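Local structure of Rio2 kinase (Chaetomium thermophilum, 4GYG) at residues L4-M9 and L85-H90; I126-R131 and R141-N146; I161-F166 and I257-M262; I236-E241 and I250-I255. The protein is a RIO-type protein kinase that binds ADP and magnesium and probably transfers phosphate from ATP to serine and threonine residues of proteins. All coordinates share one frame; numbering follows the deposited sequence.

How the interactions relate
From the N terminus, interaction 1 comes first: it brings the tail before helix 14-26 back onto helix 79-92 and so encloses 75 residues of the N-terminal winged-helix region. Interaction 2 closes a short loop just beyond strand 121-127 and touches interaction 1 where Leu4 packs on Ile126. Interaction 3 spans much further, joining helix 149-172 to the Asp258 loop; His127 of interaction 2 packs against its Glu163 and Pro260. Interaction 4, the hairpin of strands 236-242 and 250-256, is nested inside that long loop and meets interaction 3 through Leu237 and Ile257. Together the contacts run from the N-terminal region through the ATP-binding lobe to the C-terminal lobe.

Interaction 1 of 4, residues L4-M9 and L85-H90; sequences LDTRAM and LALHTH
Met9 and His88 mark the closest backbone approach, their CA atoms 8.3 Å apart, so the backbones of the irregular N-terminal segment 4-9 and helix 85-90 do not touch, and side chains of segment 4-9 bridge the gap. The bridge is mostly Met9: with CG anti to the backbone N (chi1 -168°) and a bend at the next bond, its thioether reaches over to the helix. The terminal methyl CE settles 3.5 Å from Leu87 CB and 3.6 Å from His88 N. Leu87 answers from the helix side with its CD1 methyl, which meets Thr6 CG2 at 3.7 Å, the two side chains crossing at about a right angle. Leu4 adds a looser touch from CD2.

The tail itself is shaped by an Asx turn, in which Asp5 OD2 accepts from Arg7 N at 3.1 Å. Trp17 of helix 14-26 touches Met9 and stacks on His88. Leu4 packs on Ile126 and Leu87 on Leu124, both of strand 121-127, which places the contact where the winged-helix region meets the ATP-binding lobe. The fit between the segments rests on methyl groups in van der Waals contact, which fixes no direction; the polar tie to helix 79-92 comes instead from Tyr84 OH, hydrogen-bonded to Asp5 O.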
loop_
_atom_site.group_PDB
_atom_site.type_symbol
_atom_site.label_atom_id
_atom_site.label_comp_id
_atom_site.label_asym_id
_atom_site.label_seq_id
_atom_site.Cartn_x
_atom_site.Cartn_y
_atom_site.Cartn_z
ATOM N N LEU A 4 -10.333 6.340 10.827
ATOM C CA LEU A 4 -9.533 5.808 11.933
ATOM C C LEU A 4 -9.415 6.785 13.102
ATOM O O LEU A 4 -8.776 7.827 13.015
ATOM C CB LEU A 4 -8.149 5.313 11.491
ATOM C CG LEU A 4 -7.320 4.725 12.649
ATOM C CD1 LEU A 4 -8.062 3.622 13.433
ATOM C CD2 LEU A 4 -5.964 4.223 12.174
ATOM N N ASP A 5 -10.042 6.396 14.199
ATOM C CA ASP A 5 -10.057 7.149 15.426
ATOM C C ASP A 5 -9.071 6.521 16.411
ATOM O O ASP A 5 -9.364 5.502 17.023
ATOM C CB ASP A 5 -11.483 7.111 15.984
ATOM C CG ASP A 5 -11.603 7.742 17.349
ATOM O OD1 ASP A 5 -12.625 7.478 18.018
ATOM O OD2 ASP A 5 -10.696 8.491 17.756
ATOM N N THR A 6 -7.906 7.136 16.569
ATOM C CA THR A 6 -6.885 6.593 17.458
ATOM C C THR A 6 -6.965 7.147 18.888
ATOM O O THR A 6 -6.026 7.012 19.654
ATOM C CB THR A 6 -5.478 6.851 16.909
ATOM O OG1 THR A 6 -5.257 8.257 16.832
ATOM C CG2 THR A 6 -5.319 6.257 15.527
ATOM N N ARG A 7 -8.084 7.761 19.250
ATOM C CA ARG A 7 -8.222 8.340 20.582
ATOM C C ARG A 7 -7.970 7.361 21.742
ATOM O O ARG A 7 -7.243 7.694 22.680
ATOM C CB ARG A 7 -9.586 9.005 20.740
ATOM C CG ARG A 7 -9.737 10.322 19.988
ATOM C CD ARG A 7 -11.118 10.889 20.243
ATOM N NE ARG A 7 -11.772 11.348 19.025
ATOM C CZ ARG A 7 -12.122 12.609 18.796
ATOM N NH1 ARG A 7 -11.885 13.547 19.707
ATOM N NH2 ARG A 7 -12.716 12.933 17.655
ATOM N N ALA A 8 -8.542 6.158 21.660
ATOM C CA ALA A 8 -8.500 5.183 22.760
ATOM C C ALA A 8 -7.137 4.529 22.968
ATOM O O ALA A 8 -6.929 3.792 23.934
ATOM C CB ALA A 8 -9.548 4.122 22.548
ATOM N N MET A 9 -6.222 4.818 22.050
ATOM C CA MET A 9 -4.894 4.210 21.982
ATOM C C MET A 9 -4.142 4.154 23.317
ATOM O O MET A 9 -3.798 3.081 23.796
ATOM C CB MET A 9 -4.070 4.983 20.957
ATOM C CG MET A 9 -2.789 4.343 20.551
ATOM S SD MET A 9 -3.084 3.010 19.400
ATOM C CE MET A 9 -1.407 2.381 19.261
ATOM N N LEU A 85 -3.595 -2.780 16.720
ATOM C CA LEU A 85 -2.528 -3.762 16.897
ATOM C C LEU A 85 -1.339 -3.465 15.964
ATOM O O LEU A 85 -0.184 -3.676 16.344
ATOM C CB LEU A 85 -3.046 -5.180 16.621
ATOM C CG LEU A 85 -4.093 -5.840 17.524
ATOM C CD1 LEU A 85 -4.661 -7.129 16.864
ATOM C CD2 LEU A 85 -3.523 -6.144 18.926
ATOM N N ALA A 86 -1.613 -2.995 14.743
ATOM C CA ALA A 86 -0.527 -2.593 13.850
ATOM C C ALA A 86 0.227 -1.395 14.454
ATOM O O ALA A 86 1.469 -1.399 14.549
ATOM C CB ALA A 86 -1.049 -2.271 12.458
ATOM N N LEU A 87 -0.534 -0.388 14.881
ATOM C CA LEU A 87 0.035 0.825 15.466
ATOM C C LEU A 87 0.852 0.524 16.732
ATOM O O LEU A 87 1.969 1.008 16.912
ATOM C CB LEU A 87 -1.076 1.815 15.800
ATOM C CG LEU A 87 -1.650 2.707 14.706
ATOM C CD1 LEU A 87 -2.843 3.478 15.270
ATOM C CD2 LEU A 87 -0.591 3.661 14.185
ATOM N N HIS A 88 0.278 -0.279 17.608
ATOM C CA HIS A 88 0.960 -0.712 18.804
ATOM C C HIS A 88 2.313 -1.386 18.507
ATOM O O HIS A 88 3.307 -1.147 19.209
ATOM C CB HIS A 88 0.049 -1.667 19.565
ATOM C CG HIS A 88 0.672 -2.242 20.794
ATOM N ND1 HIS A 88 0.613 -1.619 22.022
ATOM C CD2 HIS A 88 1.379 -3.377 20.982
ATOM C CE1 HIS A 88 1.255 -2.349 22.914
ATOM N NE2 HIS A 88 1.732 -3.419 22.307
ATOM N N THR A 89 2.348 -2.231 17.480
ATOM C CA THR A 89 3.596 -2.887 17.096
ATOM C C THR A 89 4.604 -1.845 16.642
ATOM O O THR A 89 5.766 -1.912 17.033
ATOM C CB THR A 89 3.408 -3.916 15.960
ATOM O OG1 THR A 89 2.607 -4.996 16.423
ATOM C CG2 THR A 89 4.733 -4.481 15.519
ATOM N N HIS A 90 4.155 -0.901 15.802
ATOM C CA HIS A 90 4.997 0.222 15.371
ATOM C C HIS A 90 5.475 1.097 16.544
ATOM O O HIS A 90 6.582 1.655 16.503
ATOM C CB HIS A 90 4.288 1.094 14.327
ATOM C CG HIS A 90 4.110 0.426 12.996
ATOM N ND1 HIS A 90 5.102 -0.330 12.398
ATOM C CD2 HIS A 90 3.044 0.382 12.160
ATOM C CE1 HIS A 90 4.653 -0.806 11.249
ATOM N NE2 HIS A 90 3.409 -0.384 11.079
#

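Interaction 2 of 4, residues I126-R131 and R141-N146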
loop_
_atom_site.group_PDB
_atom_site.type_symbol
_atom_site.label_atom_id
_atom_site.label_comp_id
_atom_site.label_asym_id
_atom_site.label_seq_id
_atom_site.Cartn_x
_atom_site.Cartn_y
_atom_site.Cartn_z
ATOM N N ILE A 126 -2.070 2.348 5.124
ATOM C CA ILE A 126 -2.915 1.251 5.548
ATOM C C ILE A 126 -3.709 0.742 4.362
ATOM O O ILE A 126 -4.456 1.500 3.752
ATOM C CB ILE A 126 -3.889 1.670 6.645
ATOM C CG1 ILE A 126 -3.127 2.287 7.815
ATOM C CG2 ILE A 126 -4.769 0.477 7.072
ATOM C CD1 ILE A 126 -4.019 2.972 8.831
ATOM N N HIS A 127 -3.528 -0.538 4.036
ATOM C CA HIS A 127 -4.294 -1.152 2.960
ATOM C C HIS A 127 -5.725 -1.380 3.383
ATOM O O HIS A 127 -6.000 -1.647 4.552
ATOM C CB HIS A 127 -3.616 -2.418 2.419
ATOM C CG HIS A 127 -2.420 -2.115 1.566
ATOM N ND1 HIS A 127 -1.164 -1.900 2.093
ATOM C CD2 HIS A 127 -2.304 -1.912 0.233
ATOM C CE1 HIS A 127 -0.320 -1.617 1.119
ATOM N NE2 HIS A 127 -0.986 -1.627 -0.022
ATOM N N ARG A 128 -6.631 -1.227 2.419
ATOM C CA ARG A 128 -8.064 -1.205 2.657
ATOM C C ARG A 128 -8.786 -1.910 1.524
ATOM O O ARG A 128 -9.810 -1.441 1.032
ATOM C CB ARG A 128 -8.560 0.243 2.711
ATOM C CG ARG A 128 -8.091 1.057 3.906
ATOM C CD ARG A 128 -8.596 0.456 5.229
ATOM N NE ARG A 128 -8.389 1.372 6.351
ATOM C CZ ARG A 128 -8.174 1.000 7.612
ATOM N NH1 ARG A 128 -8.132 -0.290 7.932
ATOM N NH2 ARG A 128 -7.992 1.920 8.553
ATOM N N LEU A 129 -8.225 -3.021 1.083
ATOM C CA LEU A 129 -8.861 -3.807 0.052
ATOM C C LEU A 129 -10.255 -4.186 0.506
ATOM O O LEU A 129 -10.467 -4.605 1.663
ATOM C CB LEU A 129 -8.060 -5.086 -0.204
ATOM C CG LEU A 129 -6.858 -5.088 -1.152
ATOM C CD1 LEU A 129 -5.822 -4.090 -0.707
ATOM C CD2 LEU A 129 -6.252 -6.500 -1.216
ATOM N N GLY A 130 -11.200 -4.059 -0.415
ATOM C CA GLY A 130 -12.574 -4.410 -0.147
ATOM C C GLY A 130 -13.428 -3.208 0.197
ATOM O O GLY A 130 -14.641 -3.345 0.306
ATOM N N ARG A 131 -12.801 -2.042 0.366
ATOM C CA ARG A 131 -13.528 -0.796 0.674
ATOM C C ARG A 131 -14.567 -0.432 -0.381
ATOM O O ARG A 131 -14.313 -0.517 -1.576
ATOM C CB ARG A 131 -12.562 0.389 0.858
ATOM C CG ARG A 131 -13.248 1.766 0.974
ATOM C CD ARG A 131 -12.286 2.877 1.385
ATOM N NE ARG A 131 -11.911 2.746 2.790
ATOM C CZ ARG A 131 -10.899 3.395 3.357
ATOM N NH1 ARG A 131 -10.159 4.224 2.636
ATOM N NH2 ARG A 131 -10.621 3.203 4.639
ATOM N N ARG A 141 -16.593 4.244 3.056
ATOM C CA ARG A 141 -17.610 3.777 3.999
ATOM C C ARG A 141 -17.385 2.331 4.471
ATOM O O ARG A 141 -16.517 2.077 5.307
ATOM C CB ARG A 141 -19.054 3.970 3.428
ATOM N N ASP A 142 -18.181 1.391 3.954
ATOM C CA ASP A 142 -18.158 0.004 4.438
ATOM C C ASP A 142 -17.211 -0.864 3.609
ATOM O O ASP A 142 -16.316 -0.358 2.934
ATOM C CB ASP A 142 -19.579 -0.596 4.447
ATOM C CG ASP A 142 -19.737 -1.769 5.434
ATOM O OD1 ASP A 142 -18.721 -2.280 5.939
ATOM O OD2 ASP A 142 -20.883 -2.192 5.696
ATOM N N TYR A 143 -17.409 -2.176 3.680
ATOM C CA TYR A 143 -16.600 -3.125 2.949
ATOM C C TYR A 143 -17.493 -4.103 2.220
ATOM O O TYR A 143 -18.562 -4.456 2.713
ATOM C CB TYR A 143 -15.629 -3.846 3.886
ATOM C CG TYR A 143 -14.550 -2.925 4.397
ATOM C CD1 TYR A 143 -13.293 -2.891 3.799
ATOM C CD2 TYR A 143 -14.797 -2.056 5.456
ATOM C CE1 TYR A 143 -12.305 -2.027 4.264
ATOM C CE2 TYR A 143 -13.818 -1.196 5.927
ATOM C CZ TYR A 143 -12.580 -1.183 5.331
ATOM O OH TYR A 143 -11.623 -0.320 5.810
ATOM N N LEU A 144 -17.052 -4.522 1.036
ATOM C CA LEU A 144 -17.830 -5.413 0.193
ATOM C C LEU A 144 -18.059 -6.754 0.889
ATOM O O LEU A 144 -17.109 -7.487 1.169
ATOM C CB LEU A 144 -17.138 -5.610 -1.164
ATOM C CG LEU A 144 -17.905 -6.410 -2.232
ATOM C CD1 LEU A 144 -19.340 -5.941 -2.368
ATOM C CD2 LEU A 144 -17.197 -6.321 -3.571
ATOM N N ARG A 145 -19.331 -7.061 1.141
ATOM C CA ARG A 145 -19.750 -8.248 1.886
ATOM C C ARG A 145 -19.662 -9.591 1.120
ATOM O O ARG A 145 -20.112 -10.617 1.617
ATOM C CB ARG A 145 -21.183 -8.041 2.379
ATOM C CG ARG A 145 -21.411 -8.352 3.832
ATOM C CD ARG A 145 -21.132 -7.150 4.715
ATOM N NE ARG A 145 -22.118 -6.084 4.544
ATOM C CZ ARG A 145 -22.140 -4.966 5.265
ATOM N NH1 ARG A 145 -21.235 -4.762 6.215
ATOM N NH2 ARG A 145 -23.067 -4.045 5.037
ATOM N N ASN A 146 -19.087 -9.597 -0.080
ATOM C CA ASN A 146 -18.909 -10.857 -0.805
ATOM C C ASN A 146 -17.742 -11.689 -0.262
ATOM O O ASN A 146 -17.500 -12.813 -0.720
ATOM C CB ASN A 146 -18.773 -10.634 -2.319
ATOM C CG ASN A 146 -17.478 -9.944 -2.706
ATOM O OD1 ASN A 146 -16.783 -9.379 -1.874
ATOM N ND2 ASN A 146 -17.149 -9.992 -3.987
#
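Tyr143 and Arg131 form a non-hydrogen-bonded antiparallel pair whose side chains diverge, the start of a small two-stranded sheet (131-132 with 142-143) in the insertion between strand 121-127 and helix 149-172 of the kinase fold. Strand 121-127 leads into it through a type II turn from Arg128 to Arg131, with Gly130 at the third position, where its positive phi would jam a CB against the preceding carbonyl. That CB would also point at the tyrosine, so the bare backbone leaves the ring its place.

Tyr143 carries most of the contact. Its CG is anti to the carbonyl carbon (chi1 -70°), which lays the ring alongside the turn: CD1 sits 3.6 Å from Arg131 N, and Leu129 O lies at the ring edge. The hydroxyl end reaches the two arginines, OH coming 3.2 Å from Arg128 CD and 3.8 Å from Arg131 NH2. The arginines themselves are held by charge, each in a salt bridge with Asp110 and Arg128 also with Asp83, while Arg128 CG sits over one face of the Arg131 guanidinium, toward its rim. Cutting the tyrosine back to an alanine is likely to leave a gap beside the turn and deprive the arginine chains of the ring end packed against them.

Tyr79, at the start of helix 79-92, meets the same ring with planes at about 45°. Beside the pair, Gly130 O accepts from Leu144 N at 2.8 Å, nearly straight at 168° and in the carbonyl plane.

Interaction 3 of 4, residues I161-F166 and I257-M262; sequences IKEFAF and IDFPQM
Glu163 OE2 is gripped by several groups at once: Phe259 N donates to it at 2.8 Å from above the carboxylate plane, a water donates at 2.9 Å, and Lys125 NZ completes a salt bridge. The same water accepts from Asp258 N, so OE2 holds two successive backbone amides of segment 257-262, one directly and one through water. It gets there on an extended chain, with CG anti to the backbone N (chi1 176°), that runs side by side with Pro260 and crosses Phe259 at about a right angle. A glutamine in its place would probably weaken the grip on Lys125, leaving that ammonium without one of its carboxylate mates.

One helical turn back from Phe166, Lys162 stretches out to the far end of the loop. Its NZ donates to Pro260 O at 2.8 Å, approaching above the carbonyl plane; a second bond, to Met262 O, is modelled very short and its length is doubtful. Phe166 packs against the same loop: Phe259 O lies at its ring edge, Met262 CB touches Phe166 CE2 at 3.5 Å, and Met262 SD makes an oblique Met-aromatic contact, 4.5 Å from the ring centroid.

Asp258, which binds magnesium and ADP, is also salt-bridged to Lys125. A strand lysine paired with a helix glutamate, beside the metal-binding aspartate of an Asp-Phe-Pro sequence where many kinases have Asp-Phe-Gly, is the hallmark of the protein kinase active site.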
loop_
_atom_site.group_PDB
_atom_site.type_symbol
_atom_site.label_atom_id
_atom_site.label_comp_id
_atom_site.label_asym_id
_atom_site.label_seq_id
_atom_site.Cartn_x
_atom_site.Cartn_y
_atom_site.Cartn_z
ATOM N N ILE A 161 2.577 -6.722 2.641
ATOM C CA ILE A 161 3.816 -7.498 2.628
ATOM C C ILE A 161 4.401 -7.459 1.231
ATOM O O ILE A 161 5.617 -7.355 1.068
ATOM C CB ILE A 161 3.604 -8.965 3.048
ATOM C CG1 ILE A 161 3.260 -9.064 4.523
ATOM C CG2 ILE A 161 4.847 -9.839 2.754
ATOM C CD1 ILE A 161 2.781 -10.468 4.908
ATOM N N LYS A 162 3.534 -7.501 0.221
ATOM C CA LYS A 162 4.033 -7.471 -1.138
ATOM C C LYS A 162 4.676 -6.130 -1.432
ATOM O O LYS A 162 5.781 -6.086 -1.953
ATOM C CB LYS A 162 2.949 -7.733 -2.164
ATOM C CG LYS A 162 3.531 -7.798 -3.580
ATOM C CD LYS A 162 2.495 -8.182 -4.597
ATOM C CE LYS A 162 2.970 -7.920 -6.019
ATOM N NZ LYS A 162 1.839 -7.853 -6.994
ATOM N N GLU A 163 3.984 -5.050 -1.073
ATOM C CA GLU A 163 4.443 -3.708 -1.400
ATOM C C GLU A 163 5.757 -3.431 -0.718
ATOM O O GLU A 163 6.665 -2.856 -1.306
ATOM C CB GLU A 163 3.427 -2.647 -1.012
ATOM C CG GLU A 163 3.920 -1.204 -1.247
ATOM C CD GLU A 163 2.779 -0.186 -1.205
ATOM O OE1 GLU A 163 1.964 -0.224 -0.256
ATOM O OE2 GLU A 163 2.680 0.637 -2.140
ATOM N N PHE A 164 5.869 -3.891 0.516
ATOM C CA PHE A 164 7.031 -3.574 1.297
ATOM C C PHE A 164 8.242 -4.341 0.761
ATOM O O PHE A 164 9.340 -3.804 0.724
ATOM C CB PHE A 164 6.747 -3.878 2.767
ATOM C CG PHE A 164 7.907 -3.645 3.679
ATOM C CD1 PHE A 164 8.126 -2.388 4.248
ATOM C CD2 PHE A 164 8.776 -4.679 3.984
ATOM C CE1 PHE A 164 9.193 -2.175 5.123
ATOM C CE2 PHE A 164 9.853 -4.473 4.850
ATOM C CZ PHE A 164 10.062 -3.230 5.422
ATOM N N ALA A 165 8.054 -5.586 0.333
ATOM C CA ALA A 165 9.183 -6.342 -0.217
ATOM C C ALA A 165 9.662 -5.732 -1.548
ATOM O O ALA A 165 10.871 -5.569 -1.758
ATOM C CB ALA A 165 8.839 -7.774 -0.390
ATOM N N PHE A 166 8.721 -5.344 -2.413
ATOM C CA PHE A 166 9.075 -4.662 -3.663
ATOM C C PHE A 166 9.694 -3.280 -3.401
ATOM O O PHE A 166 10.604 -2.852 -4.121
ATOM C CB PHE A 166 7.866 -4.525 -4.581
ATOM C CG PHE A 166 7.554 -5.765 -5.375
ATOM C CD1 PHE A 166 8.488 -6.760 -5.527
ATOM C CD2 PHE A 166 6.341 -5.907 -6.008
ATOM C CE1 PHE A 166 8.215 -7.897 -6.264
ATOM C CE2 PHE A 166 6.072 -7.042 -6.756
ATOM C CZ PHE A 166 7.010 -8.039 -6.874
ATOM N N ILE A 257 5.291 5.605 -6.453
ATOM C CA ILE A 257 4.721 4.903 -5.294
ATOM C C ILE A 257 3.664 3.901 -5.731
ATOM O O ILE A 257 3.278 3.869 -6.916
ATOM C CB ILE A 257 4.099 5.857 -4.250
ATOM C CG1 ILE A 257 2.853 6.562 -4.814
ATOM C CG2 ILE A 257 5.123 6.860 -3.762
ATOM C CD1 ILE A 257 2.243 7.606 -3.890
ATOM N N ASP A 258 3.203 3.114 -4.761
ATOM C CA ASP A 258 2.121 2.131 -4.917
ATOM C C ASP A 258 2.572 0.847 -5.585
ATOM O O ASP A 258 2.548 0.748 -6.813
ATOM C CB ASP A 258 0.938 2.699 -5.703
ATOM C CG ASP A 258 -0.135 3.251 -4.820
ATOM O OD1 ASP A 258 -0.976 2.444 -4.368
ATOM O OD2 ASP A 258 -0.146 4.484 -4.592
ATOM N N PHE A 259 2.932 -0.149 -4.780
ATOM C CA PHE A 259 3.496 -1.403 -5.310
ATOM C C PHE A 259 2.757 -2.753 -5.113
ATOM O O PHE A 259 3.232 -3.759 -5.632
ATOM C CB PHE A 259 4.958 -1.530 -4.862
ATOM C CG PHE A 259 5.785 -0.322 -5.196
ATOM C CD1 PHE A 259 6.071 -0.008 -6.525
ATOM C CD2 PHE A 259 6.232 0.525 -4.201
ATOM C CE1 PHE A 259 6.819 1.119 -6.841
ATOM C CE2 PHE A 259 6.982 1.645 -4.507
ATOM C CZ PHE A 259 7.280 1.948 -5.831
ATOM N N PRO A 260 1.598 -2.790 -4.406
ATOM C CA PRO A 260 1.083 -4.159 -4.220
ATOM C C PRO A 260 0.508 -4.777 -5.523
ATOM O O PRO A 260 0.304 -5.984 -5.607
ATOM C CB PRO A 260 -0.022 -3.982 -3.166
ATOM C CG PRO A 260 -0.571 -2.577 -3.417
ATOM C CD PRO A 260 0.656 -1.764 -3.894
ATOM N N GLN A 261 0.271 -3.952 -6.531
ATOM C CA GLN A 261 -0.279 -4.420 -7.801
ATOM C C GLN A 261 0.795 -4.715 -8.872
ATOM O O GLN A 261 0.453 -4.994 -10.018
ATOM C CB GLN A 261 -1.321 -3.415 -8.351
ATOM C CG GLN A 261 -0.733 -2.159 -9.004
ATOM C CD GLN A 261 0.288 -1.430 -8.111
ATOM O OE1 GLN A 261 0.098 -1.294 -6.913
ATOM N NE2 GLN A 261 1.383 -0.980 -8.707
ATOM N N MET A 262 2.078 -4.644 -8.520
ATOM C CA MET A 262 3.130 -4.953 -9.502
ATOM C C MET A 262 3.000 -6.386 -9.969
ATOM O O MET A 262 2.587 -7.255 -9.199
ATOM C CB MET A 262 4.535 -4.756 -8.936
ATOM C CG MET A 262 5.027 -3.326 -8.976
ATOM S SD MET A 262 6.791 -3.135 -8.623
ATOM C CE MET A 262 7.104 -1.750 -9.704
HETATM O O HOH W 1 4.253 3.096 -1.892
#

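Interaction 4 of 4, residues I236-E241 and I250-I255; sequences ILIREE and ITLTPI
Arg239 starts out with CG anti to its amide nitrogen (chi1 -158°) and then bends at chi3 (-71°), which swings the guanidinium back along the hairpin until one of its faces lies on Ile255 CD1. That methyl comes 3.5 Å from Arg239 NH2, offset toward the rim of the flat group, and the charge is met by a salt bridge from NH1 to Asp194.

Beneath this, strands 236-241 and 250-255 pair in antiparallel register, Leu237 with Ile255, Arg239 with Thr253 and Glu241 with Thr251 as hydrogen-bonded pairs. Each pair makes both of its bonds, which range from Ile255 N to Leu237 O at 2.6 Å up to Thr251 N to Glu241 O at 3.2 Å. Pro254 falls in a non-hydrogen-bonded pair with Ile238, where the ring nitrogen costs the hairpin nothing, and Pro254 CA sits 3.2 Å from Leu237 O in a CA-H...O contact.

On the face bearing Ile238 and Pro254, Ile238 CG2 meets Leu252 CB at 3.8 Å, and Ile238 and Pro254 are covered by helix 207-223. Toward the exposed end, the extended Glu240 lies alongside Leu252, and Glu240 CG is 3.5 Å from Ile250 CD1.

In the chain this hairpin of the C-terminal lobe lies between Asn235 and Asp258, both of which bind magnesium. The pairing is thus carried by the backbone, while aliphatic carbons, including those of charged residues, cover it and leave the charges to outside partners or solvent.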
loop_
_atom_site.group_PDB
_atom_site.type_symbol
_atom_site.label_atom_id
_atom_site.label_comp_id
_atom_site.label_asym_id
_atom_site.label_seq_id
_atom_site.Cartn_x
_atom_site.Cartn_y
_atom_site.Cartn_z
ATOM N N ILE A 236 2.723 8.935 -9.456
ATOM C CA ILE A 236 3.946 9.548 -9.908
ATOM C C ILE A 236 4.099 10.908 -9.208
ATOM O O ILE A 236 3.315 11.835 -9.448
ATOM C CB ILE A 236 3.933 9.678 -11.442
ATOM C CG1 ILE A 236 3.780 8.283 -12.064
ATOM C CG2 ILE A 236 5.183 10.372 -11.918
ATOM C CD1 ILE A 236 3.171 8.264 -13.442
ATOM N N LEU A 237 5.081 10.987 -8.308
ATOM C CA LEU A 237 5.373 12.203 -7.560
ATOM C C LEU A 237 6.528 12.916 -8.231
ATOM O O LEU A 237 7.433 12.276 -8.761
ATOM C CB LEU A 237 5.754 11.887 -6.116
ATOM C CG LEU A 237 4.859 10.915 -5.365
ATOM C CD1 LEU A 237 5.223 10.899 -3.872
ATOM C CD2 LEU A 237 3.392 11.227 -5.576
ATOM N N ILE A 238 6.501 14.241 -8.206
ATOM C CA ILE A 238 7.543 15.027 -8.846
ATOM C C ILE A 238 8.328 15.744 -7.774
ATOM O O ILE A 238 7.731 16.352 -6.885
ATOM C CB ILE A 238 6.937 16.057 -9.805
ATOM C CG1 ILE A 238 6.280 15.342 -10.990
ATOM C CG2 ILE A 238 8.001 17.038 -10.286
ATOM C CD1 ILE A 238 7.223 14.375 -11.718
ATOM N N ARG A 239 9.656 15.639 -7.826
ATOM C CA ARG A 239 10.487 16.351 -6.861
ATOM C C ARG A 239 11.057 17.584 -7.544
ATOM O O ARG A 239 11.502 17.513 -8.690
ATOM C CB ARG A 239 11.607 15.469 -6.285
ATOM C CG ARG A 239 12.140 15.985 -4.933
ATOM C CD ARG A 239 13.605 15.624 -4.644
ATOM N NE ARG A 239 13.802 14.202 -4.358
ATOM C CZ ARG A 239 13.483 13.607 -3.209
ATOM N NH1 ARG A 239 12.932 14.300 -2.225
ATOM N NH2 ARG A 239 13.704 12.311 -3.044
ATOM N N GLU A 240 11.021 18.718 -6.855
ATOM C CA GLU A 240 11.428 19.967 -7.477
ATOM C C GLU A 240 12.667 20.581 -6.826
ATOM O O GLU A 240 12.601 21.105 -5.710
ATOM C CB GLU A 240 10.273 20.964 -7.491
ATOM C CG GLU A 240 10.657 22.286 -8.127
ATOM C CD GLU A 240 9.512 23.275 -8.204
ATOM O OE1 GLU A 240 9.608 24.213 -9.021
ATOM O OE2 GLU A 240 8.527 23.122 -7.450
ATOM N N GLU A 241 13.786 20.519 -7.540
ATOM C CA GLU A 241 15.069 20.996 -7.025
ATOM C C GLU A 241 15.466 22.353 -7.609
ATOM O O GLU A 241 15.769 22.475 -8.806
ATOM C CB GLU A 241 16.178 19.969 -7.306
ATOM C CG GLU A 241 16.061 18.658 -6.518
ATOM C CD GLU A 241 16.546 18.791 -5.080
ATOM O OE1 GLU A 241 17.734 19.140 -4.881
ATOM O OE2 GLU A 241 15.740 18.549 -4.152
ATOM N N ILE A 250 15.105 24.984 -12.641
ATOM C CA ILE A 250 14.380 23.983 -11.872
ATOM C C ILE A 250 14.538 22.644 -12.546
ATOM O O ILE A 250 14.251 22.505 -13.738
ATOM C CB ILE A 250 12.885 24.333 -11.744
ATOM C CG1 ILE A 250 12.673 25.253 -10.547
ATOM C CG2 ILE A 250 12.054 23.096 -11.532
ATOM C CD1 ILE A 250 13.070 24.619 -9.245
ATOM N N THR A 251 15.036 21.669 -11.796
ATOM C CA THR A 251 15.036 20.298 -12.281
ATOM C C THR A 251 13.985 19.514 -11.527
ATOM O O THR A 251 13.808 19.676 -10.318
ATOM C CB THR A 251 16.393 19.598 -12.135
ATOM O OG1 THR A 251 16.899 19.826 -10.816
ATOM C CG2 THR A 251 17.377 20.113 -13.172
ATOM N N LEU A 252 13.282 18.671 -12.264
ATOM C CA LEU A 252 12.238 17.859 -11.689
ATOM C C LEU A 252 12.673 16.433 -11.875
ATOM O O LEU A 252 13.250 16.083 -12.901
ATOM C CB LEU A 252 10.916 18.115 -12.402
ATOM C CG LEU A 252 10.608 19.604 -12.520
ATOM C CD1 LEU A 252 9.622 19.828 -13.637
ATOM C CD2 LEU A 252 10.094 20.168 -11.192
ATOM N N THR A 253 12.428 15.619 -10.860
ATOM C CA THR A 253 12.709 14.202 -10.931
ATOM C C THR A 253 11.501 13.433 -10.388
ATOM O O THR A 253 10.850 13.868 -9.430
ATOM C CB THR A 253 13.969 13.864 -10.131
ATOM O OG1 THR A 253 13.867 14.444 -8.825
ATOM C CG2 THR A 253 15.202 14.426 -10.832
ATOM N N PRO A 254 11.180 12.298 -11.016
ATOM C CA PRO A 254 9.979 11.568 -10.603
ATOM C C PRO A 254 10.229 10.568 -9.479
ATOM O O PRO A 254 11.318 10.029 -9.351
ATOM C CB PRO A 254 9.533 10.865 -11.886
ATOM C CG PRO A 254 10.777 10.708 -12.683
ATOM C CD PRO A 254 11.721 11.822 -12.298
ATOM N N ILE A 255 9.211 10.361 -8.654
ATOM C CA ILE A 255 9.255 9.367 -7.604
ATOM C C ILE A 255 8.003 8.492 -7.718
ATOM O O ILE A 255 6.896 8.989 -7.872
ATOM C CB ILE A 255 9.413 10.030 -6.215
ATOM C CG1 ILE A 255 10.807 10.656 -6.111
ATOM C CG2 ILE A 255 9.225 9.022 -5.086
ATOM C CD1 ILE A 255 10.931 11.675 -5.025
#